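Local atomic coordinates of tryptophan halogenase (Shewanella frigidimarina, PDB entry 2PYX), a protein that probably acts as a flavin-dependent monooxygenase of the tryptophan halogenase family, binding FAD and possibly halogenating a tryptophan-like substrate. Residues D76-I81 / T159-F164; A86-G91 / E513-V518; D227-K232 / G351-F356; V242-Q247 / A333-Y338. All coordinates share one frame; numbering follows the deposited sequence.

Contact 1: residues D76-I81 / T159-F164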
loop_
_atom_site.group_PDB
_atom_site.type_symbol
_atom_site.label_atom_id
_atom_site.label_comp_id
_atom_site.label_asym_id
_atom_site.label_seq_id
_atom_site.Cartn_x
_atom_site.Cartn_y
_atom_site.Cartn_z
ATOM N N ASP A 76 3.677 19.654 -4.908
ATOM C CA ASP A 76 4.687 20.124 -3.971
ATOM C C ASP A 76 4.498 19.382 -2.633
ATOM O O ASP A 76 3.381 19.252 -2.141
ATOM C CB ASP A 76 4.514 21.642 -3.831
ATOM C CG ASP A 76 5.431 22.260 -2.802
ATOM O OD1 ASP A 76 5.217 22.047 -1.582
ATOM O OD2 ASP A 76 6.343 23.013 -3.219
ATOM N N GLU A 77 5.591 18.892 -2.045
ATOM C CA GLU A 77 5.486 18.074 -0.848
ATOM C C GLU A 77 4.905 18.850 0.305
ATOM O O GLU A 77 4.157 18.311 1.130
ATOM C CB GLU A 77 6.826 17.465 -0.421
ATOM C CG GLU A 77 6.586 16.329 0.593
ATOM C CD GLU A 77 7.845 15.593 1.044
ATOM O OE1 GLU A 77 8.960 16.157 0.984
ATOM O OE2 GLU A 77 7.748 14.404 1.462
ATOM N N ASN A 78 5.282 20.127 0.422
ATOM C CA ASN A 78 4.720 20.923 1.518
ATOM C C ASN A 78 3.204 21.077 1.365
ATOM O O ASN A 78 2.453 20.921 2.336
ATOM C CB ASN A 78 5.408 22.287 1.625
ATOM C CG ASN A 78 6.904 22.161 1.831
ATOM O OD1 ASN A 78 7.364 21.351 2.642
ATOM N ND2 ASN A 78 7.680 22.985 1.109
ATOM N N ASP A 79 2.765 21.385 0.149
ATOM C CA ASP A 79 1.343 21.501 -0.154
ATOM C C ASP A 79 0.614 20.192 0.195
ATOM O O ASP A 79 -0.427 20.195 0.815
ATOM C CB ASP A 79 1.131 21.794 -1.652
ATOM C CG ASP A 79 1.536 23.198 -2.062
ATOM O OD1 ASP A 79 1.773 24.072 -1.204
ATOM O OD2 ASP A 79 1.584 23.438 -3.284
ATOM N N PHE A 80 1.174 19.062 -0.237
ATOM C CA PHE A 80 0.593 17.756 0.070
ATOM C C PHE A 80 0.435 17.526 1.575
ATOM O O PHE A 80 -0.637 17.155 2.078
ATOM C CB PHE A 80 1.456 16.643 -0.572
ATOM C CG PHE A 80 1.088 15.258 -0.114
ATOM C CD1 PHE A 80 -0.056 14.629 -0.594
ATOM C CD2 PHE A 80 1.872 14.578 0.816
ATOM C CE1 PHE A 80 -0.417 13.373 -0.138
ATOM C CE2 PHE A 80 1.513 13.332 1.262
ATOM C CZ PHE A 80 0.374 12.712 0.788
ATOM N N ILE A 81 1.529 17.704 2.308
ATOM C CA ILE A 81 1.531 17.452 3.746
ATOM C C ILE A 81 0.518 18.347 4.458
ATOM O O ILE A 81 -0.248 17.893 5.315
ATOM C CB ILE A 81 2.966 17.615 4.344
ATOM C CG1 ILE A 81 3.847 16.475 3.856
ATOM C CG2 ILE A 81 2.944 17.655 5.877
ATOM C CD1 ILE A 81 5.322 16.615 4.225
ATOM N N THR A 159 16.261 18.983 4.469
ATOM C CA THR A 159 16.219 18.034 3.382
ATOM C C THR A 159 15.208 18.449 2.293
ATOM O O THR A 159 14.113 18.928 2.587
ATOM C CB THR A 159 15.841 16.644 3.904
ATOM O OG1 THR A 159 16.720 16.296 4.988
ATOM C CG2 THR A 159 15.968 15.598 2.820
ATOM N N ALA A 160 15.581 18.249 1.039
ATOM C CA ALA A 160 14.756 18.636 -0.105
ATOM C C ALA A 160 13.447 17.863 -0.147
ATOM O O ALA A 160 13.371 16.734 0.370
ATOM C CB ALA A 160 15.525 18.406 -1.390
ATOM N N GLN A 161 12.436 18.469 -0.765
ATOM C CA GLN A 161 11.163 17.768 -1.003
ATOM C C GLN A 161 11.419 16.414 -1.624
ATOM O O GLN A 161 12.168 16.292 -2.609
ATOM C CB GLN A 161 10.277 18.579 -1.930
ATOM C CG GLN A 161 9.756 19.812 -1.284
ATOM C CD GLN A 161 8.826 20.601 -2.172
ATOM O OE1 GLN A 161 8.058 20.042 -2.957
ATOM N NE2 GLN A 161 8.884 21.937 -2.033
ATOM N N TYR A 162 10.786 15.409 -1.027
ATOM C CA TYR A 162 10.757 14.023 -1.527
ATOM C C TYR A 162 12.097 13.276 -1.349
ATOM O O TYR A 162 12.198 12.086 -1.637
ATOM C CB TYR A 162 10.223 13.940 -2.954
ATOM C CG TYR A 162 8.832 14.493 -3.100
ATOM C CD1 TYR A 162 7.771 13.974 -2.378
ATOM C CD2 TYR A 162 8.561 15.560 -3.977
ATOM C CE1 TYR A 162 6.490 14.459 -2.537
ATOM C CE2 TYR A 162 7.293 16.072 -4.115
ATOM C CZ TYR A 162 6.252 15.529 -3.375
ATOM O OH TYR A 162 4.976 16.002 -3.481
ATOM N N HIS A 163 13.131 13.974 -0.898
ATOM C CA HIS A 163 14.381 13.334 -0.518
ATOM C C HIS A 163 14.342 12.876 0.915
ATOM O O HIS A 163 13.442 13.253 1.673
ATOM C CB HIS A 163 15.580 14.257 -0.777
ATOM C CG HIS A 163 15.873 14.430 -2.226
ATOM N ND1 HIS A 163 16.994 13.889 -2.816
ATOM C CD2 HIS A 163 15.164 15.015 -3.220
ATOM C CE1 HIS A 163 16.979 14.168 -4.108
ATOM N NE2 HIS A 163 15.877 14.843 -4.382
ATOM N N PHE A 164 15.321 12.077 1.297
ATOM C CA PHE A 164 15.260 11.419 2.573
ATOM C C PHE A 164 16.607 11.043 3.120
ATOM O O PHE A 164 17.566 10.902 2.359
ATOM C CB PHE A 164 14.339 10.173 2.487
ATOM C CG PHE A 164 14.766 9.139 1.492
ATOM C CD1 PHE A 164 15.738 8.200 1.818
ATOM C CD2 PHE A 164 14.207 9.090 0.224
ATOM C CE1 PHE A 164 16.136 7.229 0.905
ATOM C CE2 PHE A 164 14.615 8.116 -0.693
ATOM C CZ PHE A 164 15.563 7.185 -0.345
#

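Contact 2: residues A86-G91 / E513-V518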
loop_
_atom_site.group_PDB
_atom_site.type_symbol
_atom_site.label_atom_id
_atom_site.label_comp_id
_atom_site.label_asym_id
_atom_site.label_seq_id
_atom_site.Cartn_x
_atom_site.Cartn_y
_atom_site.Cartn_z
ATOM N N ALA A 86 -1.139 14.906 6.425
ATOM C CA ALA A 86 -0.195 13.799 6.284
ATOM C C ALA A 86 0.903 13.794 7.349
ATOM O O ALA A 86 1.267 14.833 7.911
ATOM C CB ALA A 86 0.443 13.844 4.924
ATOM N N SER A 87 1.386 12.590 7.644
ATOM C CA SER A 87 2.601 12.394 8.425
ATOM C C SER A 87 3.478 11.376 7.684
ATOM O O SER A 87 3.049 10.743 6.698
ATOM C CB SER A 87 2.286 11.917 9.848
ATOM O OG SER A 87 3.446 11.923 10.666
ATOM N N PHE A 88 4.725 11.209 8.139
ATOM C CA PHE A 88 5.680 10.307 7.503
ATOM C C PHE A 88 5.526 8.918 8.038
ATOM O O PHE A 88 5.483 8.728 9.243
ATOM C CB PHE A 88 7.114 10.794 7.748
ATOM C CG PHE A 88 7.320 12.213 7.334
ATOM C CD1 PHE A 88 7.412 12.552 5.995
ATOM C CD2 PHE A 88 7.363 13.211 8.277
ATOM C CE1 PHE A 88 7.569 13.883 5.633
ATOM C CE2 PHE A 88 7.502 14.536 7.910
ATOM C CZ PHE A 88 7.603 14.862 6.598
ATOM N N LYS A 89 5.516 7.943 7.128
ATOM C CA LYS A 89 5.430 6.523 7.489
ATOM C C LYS A 89 6.727 5.835 7.060
ATOM O O LYS A 89 7.092 5.894 5.896
ATOM C CB LYS A 89 4.250 5.886 6.760
ATOM C CG LYS A 89 4.156 4.382 6.898
ATOM C CD LYS A 89 3.054 3.804 6.036
ATOM C CE LYS A 89 3.116 2.302 6.033
ATOM N NZ LYS A 89 2.199 1.780 4.975
ATOM N N GLN A 90 7.399 5.161 7.981
ATOM C CA GLN A 90 8.672 4.481 7.729
ATOM C C GLN A 90 8.613 2.963 7.709
ATOM O O GLN A 90 9.648 2.292 7.623
ATOM C CB GLN A 90 9.722 4.968 8.739
ATOM C CG GLN A 90 10.091 6.408 8.483
ATOM C CD GLN A 90 11.185 6.864 9.404
ATOM O OE1 GLN A 90 12.346 6.459 9.265
ATOM N NE2 GLN A 90 10.815 7.687 10.377
ATOM N N GLY A 91 7.386 2.433 7.775
ATOM C CA GLY A 91 7.131 0.991 7.710
ATOM C C GLY A 91 5.957 0.615 8.586
ATOM O O GLY A 91 5.100 1.451 8.881
ATOM N N GLU A 513 7.909 17.579 15.851
ATOM C CA GLU A 513 8.778 18.760 15.736
ATOM C C GLU A 513 9.070 19.106 14.265
ATOM O O GLU A 513 9.074 20.283 13.895
ATOM C CB GLU A 513 10.014 18.657 16.649
ATOM C CG GLU A 513 11.337 18.301 16.078
ATOM C CD GLU A 513 12.367 18.039 17.175
ATOM O OE1 GLU A 513 12.694 18.978 17.959
ATOM O OE2 GLU A 513 12.872 16.900 17.254
ATOM N N LEU A 514 9.217 18.081 13.415
ATOM C CA LEU A 514 9.446 18.283 11.992
ATOM C C LEU A 514 8.195 18.841 11.307
ATOM O O LEU A 514 8.271 19.834 10.580
ATOM C CB LEU A 514 9.923 16.977 11.322
ATOM C CG LEU A 514 10.104 17.056 9.818
ATOM C CD1 LEU A 514 11.068 18.219 9.444
ATOM C CD2 LEU A 514 10.588 15.730 9.211
ATOM N N LEU A 515 7.050 18.208 11.542
ATOM C CA LEU A 515 5.813 18.632 10.931
ATOM C C LEU A 515 5.458 20.061 11.338
ATOM O O LEU A 515 4.933 20.813 10.524
ATOM C CB LEU A 515 4.698 17.640 11.255
ATOM C CG LEU A 515 4.850 16.281 10.563
ATOM C CD1 LEU A 515 3.851 15.290 11.162
ATOM C CD2 LEU A 515 4.646 16.376 9.058
ATOM N N ASP A 516 5.771 20.450 12.576
ATOM C CA ASP A 516 5.553 21.850 12.974
ATOM C C ASP A 516 6.327 22.819 12.073
ATOM O O ASP A 516 5.802 23.870 11.669
ATOM C CB ASP A 516 5.972 22.072 14.421
ATOM C CG ASP A 516 5.002 21.493 15.420
ATOM O OD1 ASP A 516 3.837 21.165 15.082
ATOM O OD2 ASP A 516 5.428 21.370 16.585
ATOM N N LYS A 517 7.576 22.494 11.770
ATOM C CA LYS A 517 8.393 23.340 10.883
ATOM C C LYS A 517 8.003 23.217 9.414
ATOM O O LYS A 517 8.155 24.155 8.645
ATOM C CB LYS A 517 9.890 23.084 11.090
ATOM C CG LYS A 517 10.399 23.539 12.472
ATOM C CD LYS A 517 10.423 25.065 12.576
ATOM C CE LYS A 517 10.972 25.570 13.935
ATOM N NZ LYS A 517 10.074 25.191 15.048
ATOM N N VAL A 518 7.514 22.056 9.003
ATOM C CA VAL A 518 7.003 21.927 7.641
ATOM C C VAL A 518 5.796 22.833 7.462
ATOM O O VAL A 518 5.646 23.443 6.421
ATOM C CB VAL A 518 6.612 20.466 7.314
ATOM C CG1 VAL A 518 5.850 20.396 5.992
ATOM C CG2 VAL A 518 7.851 19.602 7.266
#

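Contact 3: residues D227-K232 / G351-F356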
loop_
_atom_site.group_PDB
_atom_site.type_symbol
_atom_site.label_atom_id
_atom_site.label_comp_id
_atom_site.label_asym_id
_atom_site.label_seq_id
_atom_site.Cartn_x
_atom_site.Cartn_y
_atom_site.Cartn_z
ATOM N N ASP A 227 -11.901 1.687 -15.057
ATOM C CA ASP A 227 -12.901 1.433 -14.049
ATOM C C ASP A 227 -12.330 1.776 -12.669
ATOM O O ASP A 227 -11.531 1.015 -12.122
ATOM C CB ASP A 227 -13.351 -0.027 -14.089
ATOM C CG ASP A 227 -14.531 -0.306 -13.183
ATOM O OD1 ASP A 227 -14.836 0.529 -12.333
ATOM O OD2 ASP A 227 -15.124 -1.396 -13.293
ATOM N N CYS A 228 -12.760 2.914 -12.121
ATOM C CA CYS A 228 -12.459 3.349 -10.780
ATOM C C CYS A 228 -13.739 3.425 -9.913
ATOM O O CYS A 228 -13.855 4.247 -8.998
ATOM C CB CYS A 228 -11.724 4.692 -10.863
ATOM S SG CYS A 228 -10.113 4.532 -11.661
ATOM N N THR A 229 -14.690 2.540 -10.199
ATOM C CA THR A 229 -15.995 2.573 -9.521
ATOM C C THR A 229 -16.016 1.879 -8.139
ATOM O O THR A 229 -17.086 1.779 -7.505
ATOM C CB THR A 229 -17.089 1.942 -10.404
ATOM O OG1 THR A 229 -16.831 0.542 -10.636
ATOM C CG2 THR A 229 -17.207 2.698 -11.685
ATOM N N GLY A 230 -14.866 1.421 -7.652
ATOM C CA GLY A 230 -14.789 0.731 -6.358
ATOM C C GLY A 230 -15.213 -0.713 -6.432
ATOM O O GLY A 230 -15.235 -1.297 -7.510
ATOM N N ALA A 231 -15.521 -1.309 -5.263
ATOM C CA ALA A 231 -15.765 -2.743 -5.152
ATOM C C ALA A 231 -16.897 -3.265 -6.038
ATOM O O ALA A 231 -16.917 -4.444 -6.447
ATOM C CB ALA A 231 -16.032 -3.123 -3.704
ATOM N N LYS A 232 -17.840 -2.391 -6.343
ATOM C CA LYS A 232 -18.911 -2.745 -7.264
ATOM C C LYS A 232 -18.426 -3.060 -8.660
ATOM O O LYS A 232 -19.131 -3.747 -9.382
ATOM C CB LYS A 232 -19.982 -1.657 -7.314
ATOM C CG LYS A 232 -19.540 -0.327 -7.887
ATOM N N GLY A 351 -7.785 0.407 -8.550
ATOM C CA GLY A 351 -8.341 0.500 -7.228
ATOM C C GLY A 351 -9.200 -0.705 -6.897
ATOM O O GLY A 351 -8.921 -1.829 -7.377
HETATM N N MSE A 352 -10.192 -0.499 -6.032
HETATM C CA MSE A 352 -11.034 -1.584 -5.522
HETATM C C MSE A 352 -11.842 -2.278 -6.613
HETATM O O MSE A 352 -12.279 -3.428 -6.430
HETATM C CB MSE A 352 -11.950 -1.060 -4.426
HETATM C CG MSE A 352 -11.139 -0.483 -3.289
HETATM SE SE MSE A 352 -12.205 0.272 -1.848
HETATM C CE MSE A 352 -13.177 -1.108 -1.524
ATOM N N ALA A 353 -12.045 -1.599 -7.751
ATOM C CA ALA A 353 -12.711 -2.234 -8.874
ATOM C C ALA A 353 -11.926 -3.448 -9.372
ATOM O O ALA A 353 -12.519 -4.376 -9.955
ATOM C CB ALA A 353 -12.949 -1.270 -10.020
ATOM N N ALA A 354 -10.593 -3.448 -9.187
ATOM C CA ALA A 354 -9.775 -4.619 -9.532
ATOM C C ALA A 354 -9.648 -5.679 -8.431
ATOM O O ALA A 354 -9.647 -6.864 -8.696
ATOM C CB ALA A 354 -8.404 -4.192 -9.951
ATOM N N GLY A 355 -9.498 -5.236 -7.201
ATOM C CA GLY A 355 -9.436 -6.153 -6.091
ATOM C C GLY A 355 -9.213 -5.417 -4.813
ATOM O O GLY A 355 -8.925 -4.227 -4.796
ATOM N N PHE A 356 -9.350 -6.146 -3.717
ATOM C CA PHE A 356 -9.173 -5.552 -2.419
ATOM C C PHE A 356 -9.084 -6.631 -1.378
ATOM O O PHE A 356 -9.905 -7.566 -1.363
ATOM C CB PHE A 356 -10.338 -4.646 -2.081
ATOM C CG PHE A 356 -10.163 -3.916 -0.779
ATOM C CD1 PHE A 356 -9.267 -2.873 -0.679
ATOM C CD2 PHE A 356 -10.835 -4.330 0.350
ATOM C CE1 PHE A 356 -9.079 -2.210 0.533
ATOM C CE2 PHE A 356 -10.657 -3.676 1.568
ATOM C CZ PHE A 356 -9.770 -2.634 1.658
HETATM O O HOH W 1 -11.890 1.325 -8.075
#

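Contact 4: residues V242-Q247 / A333-Y338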
loop_
_atom_site.group_PDB
_atom_site.type_symbol
_atom_site.label_atom_id
_atom_site.label_comp_id
_atom_site.label_asym_id
_atom_site.label_seq_id
_atom_site.Cartn_x
_atom_site.Cartn_y
_atom_site.Cartn_z
ATOM N N VAL A 242 -15.680 -10.014 -15.809
ATOM C CA VAL A 242 -14.413 -10.592 -15.397
ATOM C C VAL A 242 -14.609 -11.221 -14.030
ATOM O O VAL A 242 -15.027 -10.547 -13.118
ATOM C CB VAL A 242 -13.299 -9.535 -15.344
ATOM C CG1 VAL A 242 -12.024 -10.134 -14.777
ATOM C CG2 VAL A 242 -13.054 -8.968 -16.742
ATOM N N PRO A 243 -14.287 -12.506 -13.892
ATOM C CA PRO A 243 -14.527 -13.208 -12.621
ATOM C C PRO A 243 -13.698 -12.711 -11.452
ATOM O O PRO A 243 -12.568 -12.230 -11.627
ATOM C CB PRO A 243 -14.126 -14.662 -12.912
ATOM C CG PRO A 243 -13.930 -14.762 -14.312
ATOM C CD PRO A 243 -13.734 -13.410 -14.916
ATOM N N PHE A 244 -14.276 -12.873 -10.268
ATOM C CA PHE A 244 -13.619 -12.511 -9.003
ATOM C C PHE A 244 -13.048 -13.759 -8.362
ATOM O O PHE A 244 -13.731 -14.794 -8.273
ATOM C CB PHE A 244 -14.628 -11.886 -8.061
ATOM C CG PHE A 244 -14.011 -11.302 -6.822
ATOM C CD1 PHE A 244 -13.346 -10.085 -6.879
ATOM C CD2 PHE A 244 -14.105 -11.939 -5.590
ATOM C CE1 PHE A 244 -12.772 -9.515 -5.764
ATOM C CE2 PHE A 244 -13.537 -11.357 -4.478
ATOM C CZ PHE A 244 -12.866 -10.140 -4.570
ATOM N N LEU A 245 -11.795 -13.656 -7.919
ATOM C CA LEU A 245 -11.061 -14.748 -7.274
ATOM C C LEU A 245 -10.934 -14.491 -5.748
ATOM O O LEU A 245 -10.050 -13.777 -5.254
ATOM C CB LEU A 245 -9.670 -14.944 -7.897
ATOM C CG LEU A 245 -9.661 -15.108 -9.413
ATOM C CD1 LEU A 245 -8.260 -15.334 -9.849
ATOM C CD2 LEU A 245 -10.594 -16.197 -9.867
ATOM N N SER A 246 -11.864 -15.073 -4.999
ATOM C CA SER A 246 -11.874 -14.896 -3.570
ATOM C C SER A 246 -10.635 -15.469 -2.927
ATOM O O SER A 246 -10.236 -16.609 -3.242
ATOM C CB SER A 246 -13.067 -15.634 -2.955
ATOM O OG SER A 246 -13.050 -15.515 -1.538
ATOM N N GLN A 247 -10.080 -14.711 -1.976
ATOM C CA GLN A 247 -8.935 -15.144 -1.226
ATOM C C GLN A 247 -9.242 -15.321 0.259
ATOM O O GLN A 247 -8.357 -15.430 1.110
ATOM C CB GLN A 247 -7.775 -14.185 -1.424
ATOM C CG GLN A 247 -7.376 -14.037 -2.920
ATOM C CD GLN A 247 -6.910 -15.298 -3.555
ATOM O OE1 GLN A 247 -6.129 -16.036 -2.961
ATOM N NE2 GLN A 247 -7.384 -15.577 -4.790
ATOM N N ALA A 333 -18.008 -5.024 5.565
ATOM C CA ALA A 333 -17.896 -6.450 5.254
ATOM C C ALA A 333 -17.455 -6.597 3.822
ATOM O O ALA A 333 -17.937 -5.872 2.954
ATOM C CB ALA A 333 -19.249 -7.133 5.450
ATOM N N ILE A 334 -16.520 -7.504 3.563
ATOM C CA ILE A 334 -16.007 -7.717 2.207
ATOM C C ILE A 334 -15.854 -9.210 1.890
ATOM O O ILE A 334 -15.916 -10.092 2.780
ATOM C CB ILE A 334 -14.618 -7.057 2.004
ATOM C CG1 ILE A 334 -13.599 -7.687 2.927
ATOM C CG2 ILE A 334 -14.687 -5.568 2.323
ATOM C CD1 ILE A 334 -12.131 -7.326 2.580
ATOM N N ASN A 335 -15.673 -9.478 0.600
ATOM C CA ASN A 335 -15.111 -10.744 0.144
ATOM C C ASN A 335 -13.696 -10.345 -0.378
ATOM O O ASN A 335 -13.588 -9.762 -1.476
ATOM C CB ASN A 335 -15.958 -11.348 -0.943
ATOM C CG ASN A 335 -15.436 -12.695 -1.436
ATOM O OD1 ASN A 335 -14.468 -13.288 -0.865
ATOM N ND2 ASN A 335 -16.087 -13.207 -2.534
ATOM N N PRO A 336 -12.614 -10.573 0.413
ATOM C CA PRO A 336 -11.244 -10.243 0.011
ATOM C C PRO A 336 -10.868 -11.061 -1.228
ATOM O O PRO A 336 -11.136 -12.258 -1.292
ATOM C CB PRO A 336 -10.393 -10.698 1.201
ATOM C CG PRO A 336 -11.172 -11.733 1.833
ATOM C CD PRO A 336 -12.611 -11.300 1.692
ATOM N N GLY A 337 -10.247 -10.410 -2.210
ATOM C CA GLY A 337 -9.839 -11.100 -3.427
ATOM C C GLY A 337 -9.619 -10.137 -4.548
ATOM O O GLY A 337 -9.530 -8.933 -4.327
ATOM N N TYR A 338 -9.438 -10.701 -5.732
ATOM C CA TYR A 338 -9.089 -9.907 -6.884
ATOM C C TYR A 338 -9.697 -10.473 -8.141
ATOM O O TYR A 338 -9.961 -11.661 -8.266
ATOM C CB TYR A 338 -7.578 -9.736 -7.002
ATOM C CG TYR A 338 -6.811 -11.016 -7.164
ATOM C CD1 TYR A 338 -6.409 -11.762 -6.067
ATOM C CD2 TYR A 338 -6.418 -11.455 -8.420
ATOM C CE1 TYR A 338 -5.706 -12.952 -6.222
ATOM C CE2 TYR A 338 -5.706 -12.642 -8.568
ATOM C CZ TYR A 338 -5.340 -13.387 -7.457
ATOM O OH TYR A 338 -4.584 -14.550 -7.599
HETATM O O HOH W 2 -4.818 -16.743 -6.369
#

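Contact 1: residues D76-I81 / T159-F164
Gln161 and Tyr162, the two central residues of a type II beta turn from Ala160 to His163, meet the start of helix 77-83 at its N-cap, Asp76, and at Glu77. The turn is closed by the backbone bond from His163 N to Ala160 O. Gln161 reaches the helix end with an extended side chain, which crosses that of Asp76 at about a right angle. Gln161 OE1 accepts from Glu77 N at 2.9 Å, the donor standing well above the carbonyl plane, while Gln161 NE2 donates to Asp76 OD2 at 3.0 Å and approaches that oxygen from above the carboxylate plane. In Asp76, chi1 (176°) sets CG anti to the backbone N. Asp76 OD1 caps the helix, accepting from Asp79 N at 3.1 Å and more weakly from Asn78 N. The one amide thus joins a first-turn N-H to the capping carboxylate. Tyr162 follows, and Tyr162 N donates to Glu77 OE1 at 2.8 Å in a fairly straight bond. The Tyr162 ring and the Glu77 side chain run past each other in opposite directions, carboxylate and ring planes 27° apart. Glu77 CB lies over one face of the Tyr162 ring, 3.8 Å from its centroid, as a CH-pi contact. Beyond the two segments, Glu77 OE1 forms a salt bridge with Lys155 and OE2 bonds to the hydroxyls of Tyr168 and Tyr170; the lysine and the two hydroxyls would probably favour a charged Glu77. Tyr162 OH bonds to Ile75 O. The turn, between helix 144-149 and strand 169-172, thus sits against the start of helix 77-83, with Tyr162 also touching helix 65-73 and Asn78 touching helix 511-520.

Contact 2: residues A86-G91 / E513-V518
Strand 87-95, which carries the predicted active-site Lys89, is met near its start by the C-terminal helix 511-520 through Phe88, Leu514 and Leu515. Phe88 puts CE2 between the two leucines, 3.6 Å from Leu514 CD2 and equally 3.6 Å from Leu515 CD2. Both methyls come at the ring obliquely. The Leu514 side chain crosses that of Phe88 at about a right angle, whereas Leu515 and Phe88 slide past each other in opposite directions. This is apolar packing of a helix on a strand of the large mixed sheet, with segment axes 9.8 Å apart at closest and N-to-C directions 134° apart. No hydrogen bond links the two segments. Leu515 also lies against the beginning of the strand, where Leu515 CD2 is 3.9 Å from Ala86 O. A closer approach of its other methyl, CD1, to the hydroxyl of Ser87 is doubtful, since that serine is modelled in two conformers. Ile81 of helix 77-83 touches both Phe88 and Leu515, and the Phe88 ring meets Tyr168 edge-to-face. At the predicted site, Lys89 NZ hydrogen-bonds to Thr62 O.

Contact 3: residues D227-K232 / G351-F356
OD1 of Asp227, a residue whose carboxylate lies against the Ala353 methyl, is gripped by two groups of Thr229. Thr229 OG1 donates to Asp227 OD1 at 2.6 Å on the syn lone pair, and Thr229 N meets Asp227 OD1 at 2.9 Å nearly along the C-O axis, forming an Asx turn. The other oxygen, OD2, accepts from the backbone N of Leu235 and Leu236 at the start of helix 234-239, so both ends of the buried carboxylate are satisfied. Across the contact, Ala353 CB sits 3.5 Å from Asp227 OD1 and 3.4 Å from Asp227 O. An alanine in place of Asp227 would probably leave Thr229 N and the helix-start amides without their acceptor and open a gap beside the Ala353 methyl. Gly230 O approaches Ala353 CA at 3.0 Å, a CA-H...O contact, and a water accepts from both Gly230 N and Ala353 N, bridging the two loops. Met352, a selenomethionine, lays CB 3.7 Å from Ala231 N. Met352 N also bonds to a tartaric acid, probably from the crystallisation liquor. The side chains of Thr229 and Met352 each lie about 7 Å from that of a residue predicted to bind FAD, Val198 and Ala18 respectively. The two loops leave the adjacent parallel strands 224-227 and 347-349, an arrangement consistent with the dinucleotide-binding Rossmann-type domain of flavoproteins.

Contact 4: residues V242-Q247 / A333-Y338
Phe244 and Asn335 slide past each other in opposite directions, ring and amide planes 64° apart. Phe244 has CG anti to the backbone N (chi1 -172°), and the far end of its ring reaches across to the other strand. Asn335 O lies at the ring edge, 3.2 Å from Phe244 CZ, and Gly337 C comes obliquely to the same atom. An alanine in place of Phe244 would probably open a gap beside Gly337 and leave the Asn335 amide less restrained on that side. Ser246 OG donates to Asn335 OD1 at 2.7 Å, in the carbonyl plane and on a lone pair. The backbones here form a short antiparallel pairing: strand 244-246 is an outer strand of a three-stranded sheet whose middle strand is 337-339. Leu245 and Tyr338 form the hydrogen-bonded pair, Leu245 N to Tyr338 O 2.7 Å and Tyr338 N to Leu245 O 3.2 Å; Ser246 and Gly337 form the non-hydrogen-bonded pair, so close that a CB on Gly337 would collide with Leu245 O. Beyond this pair, Gln247 N donates to Pro336 O at 2.8 Å, nearly straight. Leu245 and Gln247 both cross the Tyr338 side chain obliquely, Leu245 CD1 against Tyr338 CE2 at 3.9 Å and Gln247 NE2 near Tyr338 CE1 at 3.4 Å. Gln247 NE2 also donates to Leu245 O, reaching it from the opposite face to Tyr338 N. Trp401 of helix 383-413 stacks on the Tyr338 ring.

How the contacts relate
From the N terminus, helix 77-83 opens contact 1, and strand 87-95, next in the chain, opens contact 2. Contact 1 closes first, at 159-164, while contact 2 waits for the C-terminal helix 511-520, so the two cross; they also touch, Phe80 packing on Ala86. Within the long loop of contact 2, contact 3 opens after strand 224-227 and contact 4 soon after. Contact 4 closes at 333-338, nested inside contact 3, which closes at 351-356. These two share the three-stranded sheet, where strands 337-339 and 355-356 are neighbours. Contacts 2 and 4, with centres about 35 Å apart, lie on opposite sides of the chain's centre.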